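Local structure of phospholethanolamine N-methyltransferase 2 (Haemonchus contortus, 4KRI) at residues A21-V26 / E41-K46; D65-N70 / G98-R103; Q137-N142 / C281-E286; V141-D146 / R272-V277. The protein probably transfers methyl groups from S-adenosylmethionine to phosphomonomethylethanolamine and related phosphobases, on the nematode route to phosphocholine. One frame throughout, in Å; residues are numbered along the deposited sequence.

Contact 1. Residues A21-V26 / E41-K46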
# COMPACT_ATOMS: atom_id res chain seq x y z
N ALA A 21 -13.89 12.98 -16.05
CA ALA A 21 -15.10 12.47 -16.70
C ALA A 21 -16.28 12.44 -15.75
O ALA A 21 -16.11 12.23 -14.55
CB ALA A 21 -14.87 11.07 -17.26
N GLU A 22 -17.47 12.66 -16.29
CA GLU A 22 -18.66 12.30 -15.54
C GLU A 22 -19.19 11.02 -16.15
O GLU A 22 -19.34 10.92 -17.37
CB GLU A 22 -19.69 13.42 -15.57
CG GLU A 22 -19.28 14.65 -14.76
CD GLU A 22 -19.08 14.35 -13.29
OE1 GLU A 22 -19.89 13.59 -12.70
OE2 GLU A 22 -18.12 14.88 -12.70
N PRO A 23 -19.48 10.03 -15.30
CA PRO A 23 -19.92 8.73 -15.82
C PRO A 23 -21.31 8.84 -16.46
O PRO A 23 -22.21 9.48 -15.89
CB PRO A 23 -19.94 7.84 -14.58
CG PRO A 23 -20.17 8.80 -13.42
CD PRO A 23 -19.46 10.07 -13.82
N GLN A 24 -21.49 8.22 -17.62
CA GLN A 24 -22.77 8.34 -18.32
C GLN A 24 -23.85 7.51 -17.67
O GLN A 24 -25.00 7.95 -17.57
CB GLN A 24 -22.64 7.96 -19.80
CG GLN A 24 -21.78 8.92 -20.62
CD GLN A 24 -21.60 8.45 -22.05
OE1 GLN A 24 -21.50 7.26 -22.32
NE2 GLN A 24 -21.59 9.40 -22.98
N GLN A 25 -23.50 6.30 -17.26
CA GLN A 25 -24.46 5.41 -16.59
C GLN A 25 -23.88 4.91 -15.27
O GLN A 25 -22.81 4.30 -15.25
CB GLN A 25 -24.81 4.21 -17.47
CG GLN A 25 -25.52 4.54 -18.77
CD GLN A 25 -26.97 4.96 -18.59
OE1 GLN A 25 -27.67 4.48 -17.68
NE2 GLN A 25 -27.44 5.85 -19.46
N VAL A 26 -24.59 5.15 -14.17
CA VAL A 26 -24.13 4.72 -12.86
C VAL A 26 -25.18 3.81 -12.23
O VAL A 26 -26.37 4.07 -12.35
CB VAL A 26 -23.87 5.93 -11.94
CG1 VAL A 26 -23.62 5.48 -10.50
CG2 VAL A 26 -22.69 6.70 -12.44
N GLU A 41 -27.40 12.33 -5.44
CA GLU A 41 -27.34 13.79 -5.54
C GLU A 41 -25.94 14.28 -5.90
O GLU A 41 -25.75 15.46 -6.21
CB GLU A 41 -27.82 14.47 -4.25
CG GLU A 41 -29.33 14.43 -4.03
CD GLU A 41 -30.13 15.06 -5.17
OE1 GLU A 41 -29.98 16.27 -5.43
OE2 GLU A 41 -30.92 14.33 -5.80
N GLN A 42 -24.96 13.38 -5.84
CA GLN A 42 -23.59 13.70 -6.20
C GLN A 42 -23.43 13.85 -7.71
O GLN A 42 -22.44 14.40 -8.19
CB GLN A 42 -22.65 12.61 -5.69
CG GLN A 42 -22.37 12.67 -4.19
CD GLN A 42 -21.45 13.82 -3.83
OE1 GLN A 42 -20.27 13.83 -4.19
NE2 GLN A 42 -21.99 14.81 -3.13
N PHE A 43 -24.40 13.35 -8.47
CA PHE A 43 -24.29 13.35 -9.93
C PHE A 43 -25.16 14.42 -10.58
O PHE A 43 -26.20 14.80 -10.04
CB PHE A 43 -24.62 11.96 -10.49
CG PHE A 43 -23.67 10.88 -10.03
CD1 PHE A 43 -22.36 10.87 -10.49
CD2 PHE A 43 -24.07 9.89 -9.15
CE1 PHE A 43 -21.46 9.89 -10.07
CE2 PHE A 43 -23.19 8.91 -8.73
CZ PHE A 43 -21.88 8.91 -9.20
N GLY A 44 -24.71 14.90 -11.74
CA GLY A 44 -25.45 15.91 -12.49
C GLY A 44 -26.17 15.34 -13.71
O GLY A 44 -26.30 14.13 -13.85
N SER A 45 -26.64 16.22 -14.59
CA SER A 45 -27.55 15.80 -15.65
C SER A 45 -26.89 14.96 -16.75
O SER A 45 -27.59 14.38 -17.57
CB SER A 45 -28.24 17.02 -16.27
OG SER A 45 -27.28 17.95 -16.75
N LYS A 46 -25.56 14.87 -16.76
CA LYS A 46 -24.88 14.04 -17.74
C LYS A 46 -24.82 12.58 -17.30
O LYS A 46 -24.32 11.72 -18.04
CB LYS A 46 -23.48 14.58 -18.06
CG LYS A 46 -23.52 15.90 -18.83
CD LYS A 46 -22.12 16.49 -18.98
CE LYS A 46 -21.53 16.88 -17.63
NZ LYS A 46 -20.11 17.37 -17.74
O HOH W 1 -22.53 13.71 -13.15
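Val26 and Phe43 reach toward each other tip to tip within the parallel strand-helix-strand unit near the start of the chain, where residues 21-26 lead into strand 25-29 and residues 41-46 form the loop from helix 33-40 to strand 48-52. Both branches of the valine meet the ring. CG2 sits over one face, offset toward the rim, 4.3 Å from the centroid of the Phe43 ring and 21° off its normal, a CH-pi contact; CG1, held anti to the backbone N (chi1 170°), comes to 3.9 Å from Phe43 CE2. Pro23 crosses the phenylalanine at about a right angle and brings CG to 3.8 Å from Phe43 CE1. The aromatic ring also touches Ile11 of helix 5-18 and Ile68 of strand 64-70, so it lies among helix 5-18, the loop and strand 64-70.

Farther out the contact turns polar. The side chains of Glu22 and Lys46 cross at about a right angle, but their charged atoms do not pair: Glu22 OE2 and Lys46 NZ stay 6.0 Å apart, and NZ lies nearer the carbon Glu22 CG. Lys46 O packs near Gln24 CA. Glu22 OE1 lies at the edge of the Phe43 ring and is linked to the loop by a water, which sits in the ring plane, donates to OE1 at 2.7 Å and accepts from Gly44 N at 2.9 Å.

Contact 2. Residues D65-N70 / G98-R103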
# COMPACT_ATOMS: atom_id res chain seq x y z
N ASP A 65 -21.04 2.51 -16.51
CA ASP A 65 -19.68 3.05 -16.41
C ASP A 65 -19.14 2.94 -14.99
O ASP A 65 -17.93 2.90 -14.79
CB ASP A 65 -19.67 4.49 -16.89
CG ASP A 65 -20.15 4.62 -18.32
OD1 ASP A 65 -19.39 4.23 -19.24
OD2 ASP A 65 -21.30 5.08 -18.53
N ALA A 66 -20.02 2.90 -14.01
CA ALA A 66 -19.61 2.75 -12.62
C ALA A 66 -20.72 2.08 -11.86
O ALA A 66 -21.90 2.34 -12.11
CB ALA A 66 -19.28 4.11 -11.98
N LEU A 67 -20.32 1.22 -10.94
CA LEU A 67 -21.24 0.57 -10.04
C LEU A 67 -20.73 0.86 -8.64
O LEU A 67 -19.59 0.51 -8.30
CB LEU A 67 -21.21 -0.94 -10.29
CG LEU A 67 -22.04 -1.78 -9.32
CD1 LEU A 67 -23.52 -1.40 -9.37
CD2 LEU A 67 -21.85 -3.24 -9.65
N ILE A 68 -21.56 1.49 -7.82
CA ILE A 68 -21.20 1.82 -6.45
C ILE A 68 -21.99 0.91 -5.53
O ILE A 68 -23.22 0.91 -5.57
CB ILE A 68 -21.53 3.28 -6.14
CG1 ILE A 68 -20.83 4.20 -7.15
CG2 ILE A 68 -21.11 3.64 -4.72
CD1 ILE A 68 -21.30 5.62 -7.11
N VAL A 69 -21.30 0.13 -4.71
CA VAL A 69 -21.96 -0.83 -3.84
C VAL A 69 -21.63 -0.45 -2.41
O VAL A 69 -20.47 -0.47 -2.00
CB VAL A 69 -21.47 -2.27 -4.13
CG1 VAL A 69 -22.18 -3.28 -3.21
CG2 VAL A 69 -21.73 -2.62 -5.58
N ASN A 70 -22.66 -0.09 -1.65
CA ASN A 70 -22.43 0.52 -0.35
C ASN A 70 -23.14 -0.24 0.78
O ASN A 70 -24.36 -0.22 0.88
CB ASN A 70 -22.91 1.97 -0.38
CG ASN A 70 -22.53 2.73 0.87
OD1 ASN A 70 -21.51 2.45 1.49
ND2 ASN A 70 -23.36 3.70 1.25
N GLY A 98 -15.23 -0.35 -16.89
CA GLY A 98 -16.14 0.21 -15.90
C GLY A 98 -15.57 0.03 -14.50
O GLY A 98 -14.79 -0.89 -14.26
N VAL A 99 -15.96 0.91 -13.59
CA VAL A 99 -15.33 0.94 -12.27
C VAL A 99 -16.31 0.44 -11.22
O VAL A 99 -17.47 0.83 -11.21
CB VAL A 99 -14.91 2.37 -11.92
CG1 VAL A 99 -14.30 2.42 -10.51
CG2 VAL A 99 -13.91 2.89 -12.95
N LEU A 100 -15.83 -0.45 -10.34
CA LEU A 100 -16.59 -0.84 -9.16
C LEU A 100 -16.01 -0.16 -7.95
O LEU A 100 -14.83 -0.30 -7.67
CB LEU A 100 -16.54 -2.36 -8.95
CG LEU A 100 -17.06 -2.91 -7.61
CD1 LEU A 100 -18.55 -2.60 -7.41
CD2 LEU A 100 -16.82 -4.41 -7.54
N ILE A 101 -16.84 0.59 -7.23
CA ILE A 101 -16.47 1.16 -5.95
C ILE A 101 -17.27 0.40 -4.90
O ILE A 101 -18.50 0.47 -4.89
CB ILE A 101 -16.82 2.66 -5.87
CG1 ILE A 101 -16.11 3.45 -6.98
CG2 ILE A 101 -16.46 3.22 -4.49
CD1 ILE A 101 -14.55 3.34 -6.96
N LEU A 102 -16.59 -0.35 -4.05
CA LEU A 102 -17.27 -1.21 -3.11
C LEU A 102 -16.90 -0.81 -1.69
O LEU A 102 -15.73 -0.85 -1.32
CB LEU A 102 -16.89 -2.68 -3.36
CG LEU A 102 -17.28 -3.67 -2.25
CD1 LEU A 102 -18.76 -3.87 -2.21
CD2 LEU A 102 -16.56 -5.00 -2.43
N ARG A 103 -17.89 -0.41 -0.91
CA ARG A 103 -17.66 -0.02 0.47
C ARG A 103 -18.28 -1.07 1.37
O ARG A 103 -19.48 -1.36 1.29
CB ARG A 103 -18.31 1.35 0.75
CG ARG A 103 -18.05 1.95 2.16
CD ARG A 103 -18.94 1.31 3.24
NE ARG A 103 -18.87 2.04 4.50
CZ ARG A 103 -19.70 3.02 4.84
NH1 ARG A 103 -20.68 3.40 4.03
NH2 ARG A 103 -19.55 3.63 6.01
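Val99 N donates to Asp65 O in the first of five backbone hydrogen bonds that join two parallel strands in the buried sheet of the N-terminal domain, with only 9° between their directions. Leu67 N then donates to Val99 O, Ile101 N to Leu67 O, Val69 N to Ile101 O and Arg103 N to Val69 O; the last is the straightest of the five, at 174°. Between the rungs, CA-H groups approach the same carbonyls, closest for Ala66 CA at 3.2 Å from Val99 O.

Apolar contact is concentrated on the face that carries Leu67, Val69, Leu100 and Leu102. Val69 is the shared partner: its CG1 lies 3.6 Å from Leu102 CD1, while its CG2 lies 3.7 Å from Leu100 CD1. Leu67 and Leu100 run side by side, CD2 of the first 4.0 Å from CD1 of the second.

The polar pair is at the far end, on the face of Ala66 and Ile68. Asn70 and Arg103 both set CG anti to the backbone N (chi1 -172° and -176°) and lie side by side with amide and guanidinium nearly coplanar; Arg103 NH1 donates to an in-plane lone pair of Asn70 OD1 at 2.8 Å. A salt bridge from NE to Asp156 and a bond from NH2 to Ser2 fix the guanidinium further.

Strand 25-29 flanks residues 65-70 and strand 156-166 flanks residues 98-103, while helix 5-18 covers the Ile68 and Val99 face and helix 80-93 packs on Leu67 and Val69.

Contact 3. Residues Q137-N142 / C281-E286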
# COMPACT_ATOMS: atom_id res chain seq x y z
N GLN A 137 -9.53 -5.77 -12.30
CA GLN A 137 -8.16 -5.33 -12.06
C GLN A 137 -8.14 -4.47 -10.80
O GLN A 137 -9.00 -3.61 -10.61
CB GLN A 137 -7.64 -4.52 -13.26
CG GLN A 137 -6.28 -3.87 -13.03
CD GLN A 137 -5.81 -3.08 -14.24
OE1 GLN A 137 -5.76 -3.61 -15.35
NE2 GLN A 137 -5.46 -1.82 -14.03
N PHE A 138 -7.15 -4.71 -9.94
CA PHE A 138 -7.05 -3.98 -8.68
C PHE A 138 -6.54 -2.54 -8.87
O PHE A 138 -5.59 -2.30 -9.63
CB PHE A 138 -6.13 -4.74 -7.72
CG PHE A 138 -5.89 -4.03 -6.43
CD1 PHE A 138 -6.83 -4.10 -5.40
CD2 PHE A 138 -4.74 -3.27 -6.24
CE1 PHE A 138 -6.62 -3.43 -4.20
CE2 PHE A 138 -4.53 -2.60 -5.04
CZ PHE A 138 -5.46 -2.69 -4.03
N TYR A 139 -7.17 -1.59 -8.17
CA TYR A 139 -6.65 -0.23 -8.11
C TYR A 139 -6.24 0.19 -6.70
O TYR A 139 -5.10 0.62 -6.48
CB TYR A 139 -7.64 0.79 -8.71
CG TYR A 139 -7.08 2.19 -8.71
CD1 TYR A 139 -6.16 2.59 -9.67
CD2 TYR A 139 -7.46 3.11 -7.75
CE1 TYR A 139 -5.63 3.88 -9.67
CE2 TYR A 139 -6.94 4.40 -7.74
CZ TYR A 139 -6.04 4.78 -8.70
OH TYR A 139 -5.54 6.06 -8.67
N ALA A 140 -7.15 0.09 -5.74
CA ALA A 140 -6.82 0.48 -4.37
C ALA A 140 -7.80 -0.06 -3.35
O ALA A 140 -8.92 -0.44 -3.68
CB ALA A 140 -6.73 2.01 -4.23
N VAL A 141 -7.36 -0.10 -2.10
CA VAL A 141 -8.26 -0.23 -0.96
C VAL A 141 -8.00 0.97 -0.07
O VAL A 141 -6.86 1.21 0.34
CB VAL A 141 -7.99 -1.49 -0.12
CG1 VAL A 141 -9.09 -1.63 0.95
CG2 VAL A 141 -7.94 -2.73 -0.99
N ASN A 142 -9.04 1.73 0.21
CA ASN A 142 -8.93 2.86 1.12
C ASN A 142 -9.76 2.64 2.36
O ASN A 142 -10.66 1.80 2.38
CB ASN A 142 -9.42 4.15 0.45
CG ASN A 142 -8.45 4.67 -0.59
OD1 ASN A 142 -7.42 5.28 -0.25
ND2 ASN A 142 -8.79 4.48 -1.86
N CYS A 281 3.43 4.04 -7.48
CA CYS A 281 3.75 4.51 -8.82
C CYS A 281 2.53 4.82 -9.68
O CYS A 281 2.65 5.47 -10.72
CB CYS A 281 4.57 3.46 -9.54
SG CYS A 281 6.24 3.46 -8.96
N GLU A 282 1.37 4.35 -9.24
CA GLU A 282 0.15 4.48 -10.04
C GLU A 282 -0.89 5.39 -9.40
O GLU A 282 -1.60 6.12 -10.08
CB GLU A 282 -0.50 3.11 -10.25
CG GLU A 282 0.34 2.10 -11.02
CD GLU A 282 -0.34 0.75 -11.13
OE1 GLU A 282 0.22 -0.26 -10.64
OE2 GLU A 282 -1.45 0.68 -11.71
N TYR A 283 -0.98 5.33 -8.08
CA TYR A 283 -2.09 5.92 -7.36
C TYR A 283 -2.17 7.44 -7.48
O TYR A 283 -1.14 8.13 -7.54
CB TYR A 283 -2.02 5.52 -5.89
CG TYR A 283 -3.23 5.93 -5.10
CD1 TYR A 283 -4.37 5.14 -5.08
CD2 TYR A 283 -3.23 7.11 -4.35
CE1 TYR A 283 -5.48 5.50 -4.34
CE2 TYR A 283 -4.34 7.48 -3.61
CZ TYR A 283 -5.46 6.67 -3.61
OH TYR A 283 -6.58 7.03 -2.88
N GLU A 284 -3.39 7.95 -7.50
CA GLU A 284 -3.64 9.38 -7.68
C GLU A 284 -3.57 10.12 -6.34
O GLU A 284 -4.59 10.23 -5.65
CB GLU A 284 -5.01 9.58 -8.33
CG GLU A 284 -5.23 10.97 -8.93
CD GLU A 284 -4.61 11.11 -10.31
OE1 GLU A 284 -3.84 10.22 -10.73
OE2 GLU A 284 -4.92 12.11 -10.99
N PHE A 285 -2.39 10.61 -5.98
CA PHE A 285 -2.25 11.42 -4.77
C PHE A 285 -2.70 12.85 -5.03
O PHE A 285 -2.66 13.33 -6.17
CB PHE A 285 -0.80 11.42 -4.28
CG PHE A 285 -0.36 10.09 -3.77
CD1 PHE A 285 -0.94 9.55 -2.62
CD2 PHE A 285 0.62 9.36 -4.42
CE1 PHE A 285 -0.55 8.32 -2.15
CE2 PHE A 285 1.03 8.12 -3.94
CZ PHE A 285 0.43 7.60 -2.81
N GLU A 286 -3.15 13.54 -3.98
CA GLU A 286 -3.56 14.92 -4.13
C GLU A 286 -2.30 15.74 -4.40
O GLU A 286 -1.33 15.64 -3.66
CB GLU A 286 -4.22 15.43 -2.85
CG GLU A 286 -5.08 16.64 -3.09
CD GLU A 286 -6.23 16.34 -4.02
OE1 GLU A 286 -6.77 15.21 -3.98
OE2 GLU A 286 -6.60 17.24 -4.81
O HOH W 2 -8.56 5.61 -4.22
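Tyr139 and Tyr283 both hold CG anti to the backbone N (chi1 -177° and -172°), and their rings meet between the two segments. The side chains cross at about a right angle, yet the ring planes differ by only 28°. They are slid so far apart, with 5.6 Å between the centroids of Tyr139 and Tyr283, that they barely overlap; contact is made where Tyr139 CE2 comes to 3.8 Å from Tyr283 CD1. Tyr139 and Ala140 form a classic beta bulge opposite Thr160 of strand 156-166; Ala140 CB meets the edge of the Tyr283 ring, 3.7 Å from CE1.

At the tip of its ring, Tyr139 OH accepts a bent hydrogen bond from Glu284 N, 3.1 Å long, and also packs on Glu284 CB. Asn142 and Tyr283 meet tip to tip, their amide and ring planes steeply inclined. A water joins them, accepting from Asn142 ND2 at 2.6 Å and lying 2.8 Å from Tyr283 OH. Beyond the two segments, Tyr283 makes an edge-to-face pair with His16 of helix 5-18.

The contact thus joins the N-terminal domain to the methyltransferase domain, and the side chain of Glu282 lies about 7 Å from the bound S-adenosylhomocysteine. No salt bridge crosses it; the touching groups are mainly ring carbons, a methyl, a phenol oxygen accepting one bent bond from a backbone N-H, and a water that serves the polar ends of the buried Asn142 and Tyr283.

Contact 4. Residues V141-D146 / R272-V277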
# COMPACT_ATOMS: atom_id res chain seq x y z
N VAL A 141 -7.36 -0.10 -2.10
CA VAL A 141 -8.26 -0.23 -0.96
C VAL A 141 -8.00 0.97 -0.07
O VAL A 141 -6.86 1.21 0.34
CB VAL A 141 -7.99 -1.49 -0.12
CG1 VAL A 141 -9.09 -1.63 0.95
CG2 VAL A 141 -7.94 -2.73 -0.99
N ASN A 142 -9.04 1.73 0.21
CA ASN A 142 -8.93 2.86 1.12
C ASN A 142 -9.76 2.64 2.36
O ASN A 142 -10.66 1.80 2.38
CB ASN A 142 -9.42 4.15 0.45
CG ASN A 142 -8.45 4.67 -0.59
OD1 ASN A 142 -7.42 5.28 -0.25
ND2 ASN A 142 -8.79 4.48 -1.86
N GLU A 143 -9.45 3.41 3.40
CA GLU A 143 -10.32 3.45 4.57
C GLU A 143 -11.36 4.54 4.41
O GLU A 143 -11.05 5.62 3.87
CB GLU A 143 -9.52 3.76 5.84
CG GLU A 143 -8.46 2.73 6.18
CD GLU A 143 -7.65 3.15 7.40
OE1 GLU A 143 -6.89 4.12 7.27
OE2 GLU A 143 -7.79 2.55 8.49
N VAL A 144 -12.57 4.29 4.89
CA VAL A 144 -13.57 5.33 5.00
C VAL A 144 -13.14 6.29 6.11
O VAL A 144 -13.05 5.89 7.28
CB VAL A 144 -14.96 4.76 5.36
CG1 VAL A 144 -15.99 5.89 5.48
CG2 VAL A 144 -15.39 3.77 4.31
N LEU A 145 -12.84 7.53 5.76
CA LEU A 145 -12.21 8.44 6.73
C LEU A 145 -13.19 8.91 7.80
O LEU A 145 -12.80 9.13 8.96
CB LEU A 145 -11.53 9.62 6.01
CG LEU A 145 -10.34 9.17 5.16
CD1 LEU A 145 -9.81 10.32 4.32
CD2 LEU A 145 -9.24 8.62 6.05
N ASP A 146 -14.46 9.04 7.43
CA ASP A 146 -15.47 9.41 8.40
C ASP A 146 -15.44 8.42 9.54
O ASP A 146 -15.61 8.78 10.71
CB ASP A 146 -16.84 9.40 7.73
CG ASP A 146 -17.91 9.98 8.59
OD1 ASP A 146 -18.01 11.23 8.65
OD2 ASP A 146 -18.67 9.18 9.21
N ARG A 272 -4.10 10.18 13.89
CA ARG A 272 -3.12 10.82 13.00
C ARG A 272 -2.69 9.92 11.86
O ARG A 272 -2.09 10.38 10.89
CB ARG A 272 -1.87 11.25 13.79
CG ARG A 272 -2.19 12.46 14.68
CD ARG A 272 -1.13 12.73 15.73
NE ARG A 272 -0.89 11.58 16.61
CZ ARG A 272 -0.26 11.66 17.77
NH1 ARG A 272 0.14 12.84 18.23
NH2 ARG A 272 -0.07 10.57 18.50
N VAL A 273 -3.02 8.63 11.96
CA VAL A 273 -2.50 7.66 11.02
C VAL A 273 -3.59 6.98 10.21
O VAL A 273 -4.54 6.46 10.77
CB VAL A 273 -1.72 6.57 11.76
CG1 VAL A 273 -1.24 5.50 10.78
CG2 VAL A 273 -0.53 7.20 12.46
N THR A 274 -3.44 6.99 8.89
CA THR A 274 -4.38 6.28 8.02
C THR A 274 -3.56 5.50 6.99
O THR A 274 -2.37 5.79 6.81
CB THR A 274 -5.35 7.25 7.32
OG1 THR A 274 -4.61 8.22 6.57
CG2 THR A 274 -6.29 7.93 8.36
N TYR A 275 -4.17 4.52 6.34
CA TYR A 275 -3.46 3.62 5.43
C TYR A 275 -4.26 3.35 4.15
O TYR A 275 -5.49 3.45 4.15
CB TYR A 275 -3.22 2.27 6.13
CG TYR A 275 -2.29 2.31 7.32
CD1 TYR A 275 -0.98 2.75 7.18
CD2 TYR A 275 -2.71 1.87 8.56
CE1 TYR A 275 -0.11 2.76 8.27
CE2 TYR A 275 -1.84 1.87 9.66
CZ TYR A 275 -0.56 2.33 9.51
OH TYR A 275 0.30 2.31 10.60
N ALA A 276 -3.57 3.01 3.06
CA ALA A 276 -4.24 2.60 1.82
C ALA A 276 -3.42 1.52 1.14
O ALA A 276 -2.19 1.57 1.19
CB ALA A 276 -4.43 3.79 0.86
N VAL A 277 -4.08 0.52 0.56
CA VAL A 277 -3.37 -0.44 -0.28
C VAL A 277 -3.35 0.13 -1.69
O VAL A 277 -4.41 0.37 -2.28
CB VAL A 277 -4.10 -1.80 -0.33
CG1 VAL A 277 -3.26 -2.83 -1.07
CG2 VAL A 277 -4.42 -2.28 1.07
O HOH W 3 -7.17 5.14 2.81
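Above the carboxylate plane of Glu143, 44° out of it, the backbone N of Tyr275 approaches OE1 and donates a hydrogen bond of 2.9 Å. The glutamate chain is extended beyond CG, with CD anti to CA (chi2 177°); OE1 reaches residues 272-277 and also lies against Thr274 CA. The amide of Asn142 presents OD1 to Ala276 CB, 3.5 Å away. A water ties this corner together, donating to Asn142 OD1 and to Tyr275 O, the latter at 2.7 Å, and accepting from Glu143 N at 2.9 Å. The Tyr275 ring turns from the contact toward Leu258 and Ala261.

Val141 and Val277 form an antiparallel hydrogen-bonded pair, Val141 N to Val277 O at 3.0 Å and Val277 N to Val141 O at 2.9 Å. Their side chains lie side by side, with Val141 CB 3.8 Å from Val277 CG2. Leu145 CD2 meets Thr274 CG2, while Thr274 OG1 bonds His249.

This pairing brings a strand of the N-terminal domain alongside a strand of the methyltransferase domain: strand 132-143 is flanked by strand 156-166, strand 273-277 by strand 247-252, and helices 5-18 and 255-268 pack against the junction.

How the contacts relate
From the N terminus, contact 1 closes a short loop around helix 33-40, and contact 2 follows in series, closing a loop that contains helix 80-93. These two adjoin, since strands 25-29 and 64-70 are neighbours and Asp65 bonds back to Gln25. Both lie wholly in the N-terminal domain. Contacts 3 and 4 close far longer loops, reaching from strand 132-143 to the methyltransferase domain. Both begin on strand 132-143 and share Val141 and Asn142, and the span of contact 4 falls within that of contact 3. Together they join the domains, and Arg103 of contact 2 touches Val144 of contact 4.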